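PDB 4FGQ: periplasmic protein from Legionella pneumophila subsp. pneumophila, which is a calcium-dependent periplasmic protease, probably a cysteine proteinase of the bacterial transglutaminase-like family. Local coordinates for residues Leu47-Tyr59 with Leu135-Ala147. Residues are numbered along the deposited sequence; the frame is centred on the assembly and turned at random.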
ATOM      1  N   LEU A  47     -10.913   4.717   1.701  1.00  8.75           N
ATOM      2  CA  LEU A  47      -9.533   5.207   1.844  1.00 10.56           C
ATOM      3  C   LEU A  47      -9.129   5.315   3.311  1.00 10.69           C
ATOM      4  O   LEU A  47      -8.050   4.843   3.732  1.00 10.76           O
ATOM      5  CB  LEU A  47      -9.381   6.572   1.161  1.00 10.06           C
ATOM      6  CG  LEU A  47      -9.538   6.600  -0.363  1.00 10.96           C
ATOM      7  CD1 LEU A  47      -9.634   8.031  -0.890  1.00 10.90           C
ATOM      8  CD2 LEU A  47      -8.350   5.899  -1.004  1.00 10.46           C
ATOM      9  N   GLU A  48      -9.993   5.923   4.103  1.00  8.79           N
ATOM     10  CA  GLU A  48      -9.687   6.157   5.513  1.00 11.05           C
ATOM     11  C   GLU A  48      -9.505   4.870   6.307  1.00 12.62           C
ATOM     12  O   GLU A  48      -8.568   4.743   7.099  1.00 11.22           O
ATOM     13  CB  GLU A  48     -10.771   7.018   6.151  1.00 12.22           C
ATOM     14  CG  GLU A  48     -10.725   8.463   5.717  1.00 14.00           C
ATOM     15  CD  GLU A  48     -11.823   9.290   6.344  1.00 24.51           C
ATOM     16  OE1 GLU A  48     -12.731   8.703   6.987  1.00 25.57           O
ATOM     17  OE2 GLU A  48     -11.783  10.531   6.183  1.00 23.93           O
ATOM     18  N   LYS A  49     -10.387   3.910   6.083  1.00  9.80           N
ATOM     19  CA  LYS A  49     -10.351   2.689   6.878  1.00  9.41           C
ATOM     20  C   LYS A  49      -9.259   1.711   6.433  1.00 12.43           C
ATOM     21  O   LYS A  49      -8.663   1.033   7.267  1.00 10.25           O
ATOM     22  CB  LYS A  49     -11.743   2.042   6.946  1.00 12.99           C
ATOM     23  CG  LYS A  49     -12.710   2.881   7.761  1.00 12.82           C
ATOM     24  CD  LYS A  49     -14.076   2.217   7.907  1.00 17.20           C
ATOM     25  CE  LYS A  49     -15.019   3.110   8.714  1.00 20.50           C
ATOM     26  NZ  LYS A  49     -16.392   2.534   8.862  1.00 21.41           N
ATOM     27  N   VAL A  50      -8.951   1.649   5.138  1.00 10.80           N
ATOM     28  CA  VAL A  50      -7.805   0.847   4.718  1.00  9.60           C
ATOM     29  C   VAL A  50      -6.534   1.484   5.274  1.00 11.61           C
ATOM     30  O   VAL A  50      -5.637   0.797   5.798  1.00 10.57           O
ATOM     31  CB  VAL A  50      -7.732   0.714   3.184  1.00 10.43           C
ATOM     32  CG1 VAL A  50      -6.423   0.010   2.766  1.00 11.80           C
ATOM     33  CG2 VAL A  50      -8.933  -0.069   2.692  1.00 12.15           C
ATOM     34  N   ASN A  51      -6.466   2.807   5.196  1.00 12.02           N
ATOM     35  CA  ASN A  51      -5.298   3.529   5.719  1.00 11.01           C
ATOM     36  C   ASN A  51      -5.093   3.261   7.215  1.00 12.25           C
ATOM     37  O   ASN A  51      -4.005   2.859   7.640  1.00 11.42           O
ATOM     38  CB  ASN A  51      -5.445   5.031   5.456  1.00 10.07           C
ATOM     39  CG  ASN A  51      -4.128   5.775   5.523  1.00 12.65           C
ATOM     40  OD1 ASN A  51      -3.106   5.321   4.986  1.00 14.11           O
ATOM     41  ND2 ASN A  51      -4.147   6.942   6.180  1.00 11.26           N
ATOM     42  N   SER A  52      -6.142   3.464   8.005  1.00  9.11           N
ATOM     43  CA  SER A  52      -6.043   3.319   9.462  1.00 11.11           C
ATOM     44  C   SER A  52      -5.845   1.868   9.904  1.00 10.10           C
ATOM     45  O   SER A  52      -5.124   1.597  10.883  1.00 12.71           O
ATOM     46  CB  SER A  52      -7.249   3.967  10.159  1.00 12.65           C
ATOM     47  OG  SER A  52      -8.470   3.288   9.875  1.00 11.24           O
ATOM     48  N   PHE A  53      -6.463   0.930   9.183  1.00  8.95           N
ATOM     49  CA  PHE A  53      -6.294  -0.488   9.505  1.00 11.52           C
ATOM     50  C   PHE A  53      -4.830  -0.865   9.403  1.00  9.10           C
ATOM     51  O   PHE A  53      -4.271  -1.456  10.324  1.00 12.78           O
ATOM     52  CB  PHE A  53      -7.110  -1.387   8.559  1.00 10.06           C
ATOM     53  CG  PHE A  53      -6.987  -2.862   8.877  1.00 13.78           C
ATOM     54  CD1 PHE A  53      -7.757  -3.437   9.868  1.00 18.61           C
ATOM     55  CD2 PHE A  53      -6.102  -3.667   8.172  1.00 12.54           C
ATOM     56  CE1 PHE A  53      -7.640  -4.798  10.161  1.00 19.79           C
ATOM     57  CE2 PHE A  53      -5.977  -5.017   8.462  1.00 15.16           C
ATOM     58  CZ  PHE A  53      -6.747  -5.585   9.455  1.00 15.30           C
ATOM     59  N   PHE A  54      -4.211  -0.536   8.278  1.00  7.65           N
ATOM     60  CA  PHE A  54      -2.818  -0.947   8.105  1.00  9.12           C
ATOM     61  C   PHE A  54      -1.836  -0.107   8.892  1.00 11.06           C
ATOM     62  O   PHE A  54      -0.756  -0.588   9.220  1.00 12.66           O
ATOM     63  CB  PHE A  54      -2.466  -1.051   6.617  1.00 10.14           C
ATOM     64  CG  PHE A  54      -3.092  -2.247   5.981  1.00 10.59           C
ATOM     65  CD1 PHE A  54      -2.746  -3.512   6.419  1.00 13.33           C
ATOM     66  CD2 PHE A  54      -4.098  -2.118   5.035  1.00 13.62           C
ATOM     67  CE1 PHE A  54      -3.341  -4.643   5.891  1.00 14.28           C
ATOM     68  CE2 PHE A  54      -4.699  -3.256   4.493  1.00 14.70           C
ATOM     69  CZ  PHE A  54      -4.314  -4.517   4.925  1.00 16.03           C
ATOM     70  N   ASN A  55      -2.212   1.121   9.244  1.00  9.76           N
ATOM     71  CA  ASN A  55      -1.262   1.972   9.968  1.00 14.21           C
ATOM     72  C   ASN A  55      -0.960   1.510  11.384  1.00 16.46           C
ATOM     73  O   ASN A  55      -0.000   1.989  11.992  1.00 19.20           O
ATOM     74  CB  ASN A  55      -1.674   3.444   9.948  1.00 12.23           C
ATOM     75  CG  ASN A  55      -1.238   4.134   8.683  1.00 13.18           C
ATOM     76  OD1 ASN A  55      -0.395   3.610   7.949  1.00 14.69           O
ATOM     77  ND2 ASN A  55      -1.810   5.304   8.403  1.00 13.75           N
ATOM     78  N   GLN A  56      -1.758   0.565  11.878  1.00 13.06           N
ATOM     79  CA  GLN A  56      -1.585  -0.040  13.206  1.00 12.88           C
ATOM     80  C   GLN A  56      -0.506  -1.126  13.241  1.00 15.17           C
ATOM     81  O   GLN A  56      -0.162  -1.597  14.314  1.00 15.49           O
ATOM     82  CB  GLN A  56      -2.898  -0.718  13.661  1.00 19.17           C
ATOM     83  CG  GLN A  56      -3.063  -2.131  13.030  1.00 17.96           C
ATOM     84  CD  GLN A  56      -4.208  -2.941  13.566  1.00 28.60           C
ATOM     85  OE1 GLN A  56      -4.232  -3.309  14.745  1.00 33.53           O
ATOM     86  NE2 GLN A  56      -5.156  -3.264  12.694  1.00 26.10           N
ATOM     87  N   PHE A  57      -0.014  -1.567  12.083  1.00 11.00           N
ATOM     88  CA  PHE A  57       0.948  -2.682  12.035  1.00 11.86           C
ATOM     89  C   PHE A  57       2.378  -2.225  12.386  1.00 10.83           C
ATOM     90  O   PHE A  57       2.636  -1.032  12.538  1.00 14.93           O
ATOM     91  CB  PHE A  57       0.940  -3.337  10.635  1.00 14.69           C
ATOM     92  CG  PHE A  57      -0.245  -4.243  10.367  1.00 17.02           C
ATOM     93  CD1 PHE A  57      -1.530  -3.747  10.305  1.00 13.84           C
ATOM     94  CD2 PHE A  57      -0.048  -5.589  10.104  1.00 22.15           C
ATOM     95  CE1 PHE A  57      -2.613  -4.589  10.054  1.00 16.97           C
ATOM     96  CE2 PHE A  57      -1.116  -6.432   9.841  1.00 28.26           C
ATOM     97  CZ  PHE A  57      -2.406  -5.922   9.813  1.00 24.98           C
ATOM     98  N   ASN A  58       3.297  -3.179  12.538  1.00 12.13           N
ATOM     99  CA  ASN A  58       4.693  -2.883  12.861  0.53 14.78           C
ATOM    100  C   ASN A  58       5.404  -2.182  11.709  1.00 15.00           C
ATOM    101  O   ASN A  58       5.415  -2.689  10.589  1.00 16.78           O
ATOM    102  CB  ASN A  58       5.442  -4.179  13.187  0.53 17.31           C
ATOM    103  CG  ASN A  58       5.067  -4.745  14.538  0.53 19.68           C
ATOM    104  OD1 ASN A  58       4.882  -4.001  15.496  0.53 25.30           O
ATOM    105  ND2 ASN A  58       4.964  -6.068  14.626  0.53 27.57           N
ATOM    106  N   TYR A  59       6.012  -1.030  11.985  1.00 14.65           N
ATOM    107  CA  TYR A  59       6.743  -0.274  10.974  1.00 14.30           C
ATOM    108  C   TYR A  59       8.237  -0.594  11.058  1.00 15.93           C
ATOM    109  O   TYR A  59       8.874  -0.336  12.080  1.00 18.37           O
ATOM    110  CB  TYR A  59       6.512   1.215  11.205  1.00 14.74           C
ATOM    111  CG  TYR A  59       7.083   2.133  10.151  1.00 12.55           C
ATOM    112  CD1 TYR A  59       8.354   2.686  10.302  1.00 13.53           C
ATOM    113  CD2 TYR A  59       6.344   2.469   9.029  1.00 12.60           C
ATOM    114  CE1 TYR A  59       8.867   3.551   9.336  1.00 15.57           C
ATOM    115  CE2 TYR A  59       6.839   3.324   8.077  1.00 17.08           C
ATOM    116  CZ  TYR A  59       8.105   3.856   8.235  1.00 16.42           C
ATOM    117  OH  TYR A  59       8.579   4.709   7.273  1.00 17.93           O
ATOM    118  N   LEU A 135      -4.387  12.656  -3.010  1.00 10.36           N
ATOM    119  CA  LEU A 135      -4.460  12.552  -1.557  1.00 10.62           C
ATOM    120  C   LEU A 135      -3.428  11.518  -1.132  1.00 14.70           C
ATOM    121  O   LEU A 135      -3.289  10.474  -1.778  1.00 15.34           O
ATOM    122  CB  LEU A 135      -5.857  12.107  -1.151  1.00 11.11           C
ATOM    123  CG  LEU A 135      -6.992  13.006  -1.627  1.00 21.34           C
ATOM    124  CD1 LEU A 135      -8.313  12.555  -0.988  1.00 17.97           C
ATOM    125  CD2 LEU A 135      -6.699  14.449  -1.295  1.00 25.10           C
ATOM    126  N   ILE A 136      -2.698  11.807  -0.054  1.00 11.40           N
ATOM    127  CA  ILE A 136      -1.571  10.980   0.345  1.00  9.98           C
ATOM    128  C   ILE A 136      -1.904  10.075   1.532  1.00  8.08           C
ATOM    129  O   ILE A 136      -2.221  10.551   2.631  1.00 12.14           O
ATOM    130  CB  ILE A 136      -0.345  11.857   0.707  1.00  9.42           C
ATOM    131  CG1 ILE A 136       0.026  12.799  -0.447  1.00 14.25           C
ATOM    132  CG2 ILE A 136       0.823  10.973   1.087  1.00 11.55           C
ATOM    133  CD1 ILE A 136       0.435  12.087  -1.720  1.00 18.56           C
ATOM    134  N   LEU A 137      -1.829   8.766   1.306  1.00  7.88           N
ATOM    135  CA  LEU A 137      -2.028   7.767   2.357  1.00  9.48           C
ATOM    136  C   LEU A 137      -0.639   7.322   2.826  1.00  9.26           C
ATOM    137  O   LEU A 137       0.092   6.629   2.089  1.00 11.04           O
ATOM    138  CB  LEU A 137      -2.808   6.566   1.820  1.00  9.87           C
ATOM    139  CG  LEU A 137      -4.332   6.731   1.762  1.00 10.42           C
ATOM    140  CD1 LEU A 137      -4.753   7.705   0.647  1.00 13.05           C
ATOM    141  CD2 LEU A 137      -4.999   5.366   1.572  1.00 13.69           C
ATOM    142  N   ASP A 138      -0.282   7.733   4.044  1.00  9.67           N
ATOM    143  CA  ASP A 138       1.072   7.600   4.570  1.00  9.76           C
ATOM    144  C   ASP A 138       1.051   6.667   5.763  1.00 13.96           C
ATOM    145  O   ASP A 138      -0.003   6.454   6.368  1.00 12.53           O
ATOM    146  CB  ASP A 138       1.550   8.993   5.003  1.00 10.81           C
ATOM    147  CG  ASP A 138       3.055   9.112   5.101  1.00 13.32           C
ATOM    148  OD1 ASP A 138       3.740   8.084   5.230  1.00 13.45           O
ATOM    149  OD2 ASP A 138       3.540  10.263   5.072  1.00 17.94           O
ATOM    150  N   SER A 139       2.217   6.108   6.078  1.00 10.69           N
ATOM    151  CA  SER A 139       2.422   5.284   7.260  1.00 13.61           C
ATOM    152  C   SER A 139       3.023   6.080   8.430  1.00 11.93           C
ATOM    153  O   SER A 139       3.089   5.580   9.554  1.00 16.43           O
ATOM    154  CB  SER A 139       3.348   4.108   6.915  1.00 13.26           C
ATOM    155  OG  SER A 139       4.450   4.551   6.133  1.00 13.19           O
ATOM    156  N   LEU A 140       3.465   7.303   8.161  1.00 10.98           N
ATOM    157  CA  LEU A 140       4.022   8.180   9.200  1.00 11.93           C
ATOM    158  C   LEU A 140       3.191   9.449   9.408  1.00 14.04           C
ATOM    159  O   LEU A 140       3.689  10.470   9.894  1.00 17.61           O
ATOM    160  CB  LEU A 140       5.478   8.565   8.870  1.00 11.45           C
ATOM    161  CG  LEU A 140       6.488   7.422   8.815  1.00 15.98           C
ATOM    162  CD1 LEU A 140       7.863   7.973   8.445  1.00 19.88           C
ATOM    163  CD2 LEU A 140       6.559   6.701  10.157  1.00 14.86           C
ATOM    164  N   GLU A 141       1.916   9.375   9.038  1.00 11.84           N
ATOM    165  CA  GLU A 141       0.981  10.463   9.245  1.00 13.42           C
ATOM    166  C   GLU A 141      -0.377   9.788   9.193  1.00 15.69           C
ATOM    167  O   GLU A 141      -0.647   9.037   8.259  1.00 17.41           O
ATOM    168  CB  GLU A 141       1.114  11.484   8.108  1.00 15.83           C
ATOM    169  CG  GLU A 141      -0.007  12.508   8.044  1.00 22.43           C
ATOM    170  CD  GLU A 141      -0.158  13.279   9.339  1.00 24.65           C
ATOM    171  OE1 GLU A 141       0.779  14.032   9.705  1.00 21.02           O
ATOM    172  OE2 GLU A 141      -1.215  13.130   9.993  1.00 21.09           O
ATOM    173  N   SER A 142      -1.213  10.005  10.202  1.00 11.76           N
ATOM    174  CA  SER A 142      -2.524   9.359  10.217  1.00 11.50           C
ATOM    175  C   SER A 142      -3.530  10.028   9.302  1.00 12.78           C
ATOM    176  O   SER A 142      -4.458   9.383   8.840  1.00 17.15           O
ATOM    177  CB  SER A 142      -3.101   9.304  11.626  1.00 16.51           C
ATOM    178  OG  SER A 142      -2.520   8.247  12.375  1.00 19.74           O
ATOM    179  N   LYS A 143      -3.369  11.326   9.079  1.00 11.93           N
ATOM    180  CA  LYS A 143      -4.298  12.047   8.217  1.00 12.61           C
ATOM    181  C   LYS A 143      -4.016  11.771   6.749  1.00 15.00           C
ATOM    182  O   LYS A 143      -2.863  11.636   6.333  1.00 14.22           O
ATOM    183  CB  LYS A 143      -4.200  13.550   8.459  1.00 16.07           C
ATOM    184  CG  LYS A 143      -4.641  14.010   9.844  1.00 23.05           C
ATOM    185  CD  LYS A 143      -4.492  15.519   9.936  1.00 30.09           C
ATOM    186  CE  LYS A 143      -4.674  16.028  11.351  1.00 42.75           C
ATOM    187  NZ  LYS A 143      -4.217  17.444  11.458  1.00 47.94           N
ATOM    188  N   ILE A 144      -5.088  11.687   5.971  1.00 13.12           N
ATOM    189  CA  ILE A 144      -4.972  11.697   4.519  1.00 12.13           C
ATOM    190  C   ILE A 144      -5.031  13.163   4.078  1.00 12.60           C
ATOM    191  O   ILE A 144      -6.043  13.859   4.277  1.00 15.91           O
ATOM    192  CB  ILE A 144      -6.099  10.868   3.873  1.00 13.13           C
ATOM    193  CG1 ILE A 144      -5.944   9.391   4.270  1.00 15.31           C
ATOM    194  CG2 ILE A 144      -6.088  11.031   2.347  1.00 12.19           C
ATOM    195  CD1 ILE A 144      -7.107   8.501   3.805  1.00 19.22           C
ATOM    196  N   LEU A 145      -3.940  13.632   3.476  1.00 13.29           N
ATOM    197  CA  LEU A 145      -3.753  15.042   3.169  1.00 11.54           C
ATOM    198  C   LEU A 145      -3.451  15.206   1.683  1.00 11.51           C
ATOM    199  O   LEU A 145      -2.844  14.325   1.072  1.00 12.93           O
ATOM    200  CB  LEU A 145      -2.575  15.607   3.987  1.00 13.86           C
ATOM    201  CG  LEU A 145      -2.815  15.682   5.499  1.00 15.76           C
ATOM    202  CD1 LEU A 145      -1.519  15.961   6.260  1.00 17.11           C
ATOM    203  CD2 LEU A 145      -3.862  16.740   5.825  1.00 21.28           C
ATOM    204  N   LYS A 146      -3.862  16.341   1.126  1.00 12.68           N
ATOM    205  CA  LYS A 146      -3.564  16.672  -0.262  1.00 11.40           C
ATOM    206  C   LYS A 146      -2.067  16.826  -0.468  1.00 11.97           C
ATOM    207  O   LYS A 146      -1.336  17.176   0.461  1.00 15.49           O
ATOM    208  CB  LYS A 146      -4.248  17.987  -0.651  1.00 15.49           C
ATOM    209  CG  LYS A 146      -5.700  17.846  -1.069  1.00 23.38           C
ATOM    210  CD  LYS A 146      -6.350  19.207  -1.335  1.00 31.60           C
ATOM    211  CE  LYS A 146      -6.628  19.973  -0.040  1.00 40.32           C
ATOM    212  NZ  LYS A 146      -5.467  20.779   0.426  1.00 44.81           N
ATOM    213  N   ALA A 147      -1.607  16.595  -1.694  1.00 12.64           N
ATOM    214  CA  ALA A 147      -0.185  16.749  -1.995  1.00 16.78           C
ATOM    215  C   ALA A 147       0.385  18.114  -1.594  1.00 16.79           C
ATOM    216  O   ALA A 147       1.495  18.184  -1.067  1.00 15.75           O
ATOM    217  CB  ALA A 147       0.089  16.472  -3.473  1.00 21.93           C
TER
HETATM  218  O   HOH W   1      -2.024   8.935   5.925  1.00 11.73           O
HETATM  219  O   HOH W   2       1.509   4.308  11.185  1.00 15.04           O
HETATM  220  O   HOH W   3      -4.299   6.159   9.525  1.00 20.38           O
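Asn-51, on the face of its helix turned to residues 135-147, pushes its amide between the side chains of Leu-137 and Ile-144. With CG anti to the backbone N (chi1 -160°), the amide reaches out from the helix: OD1 lies against Leu-137 CB at 3.4 Å, while ND2 passes Ile-144 CG1 at 3.6 Å. Asparagine suits this buried place because both ends of its amide find polar partners. ND2 donates to a water, 2.9 Å from that nitrogen, which also accepts from the backbone N of Asp-138, and OD1 accepts from Lys-93. One turn on, Asn-55 makes the direct hydrogen bond of the contact, ND2 to Asp-138 O at 3.0 Å; the donor lies in the carbonyl plane, though the bond is bent at the hydrogen (146°). Its OD1 also accepts from Lys-93, so a single ammonium group ties the two amides together and probably fixes which way each is flipped.

Tyr-59, beyond the helix, lays one ring face against Leu-140, whose CD2 makes a CH-pi contact 4.0 Å from the ring centroid. Ser-139 OG comes within 3.3 Å of Tyr-59 CE2; serine, being small, lets the ring's edge come this close. The loop after strand 135-137 is shaped by an Asx turn, Asp-138 OD1 accepting from Leu-140 N and also from His-121 NE2, while OD2 forms a salt bridge with Arg-150. Ile-144 CD1 packs 4.0 Å from Leu-47 CB and against the Leu-47 carbonyl.

Helix 43-55 thus lies over strand 135-137 and its connection to edge strand 145-146 of the antiparallel sheet. Leu-47 continues onto Phe-126 of strand 119-126, while Val-50 and Phe-54 pack on helix 86-100. Tyr-59 touches Cys-86 and His-121; its side chain lies about 6 Å from that of Asp-85, a residue of the calcium-binding site, which holds no metal in this model.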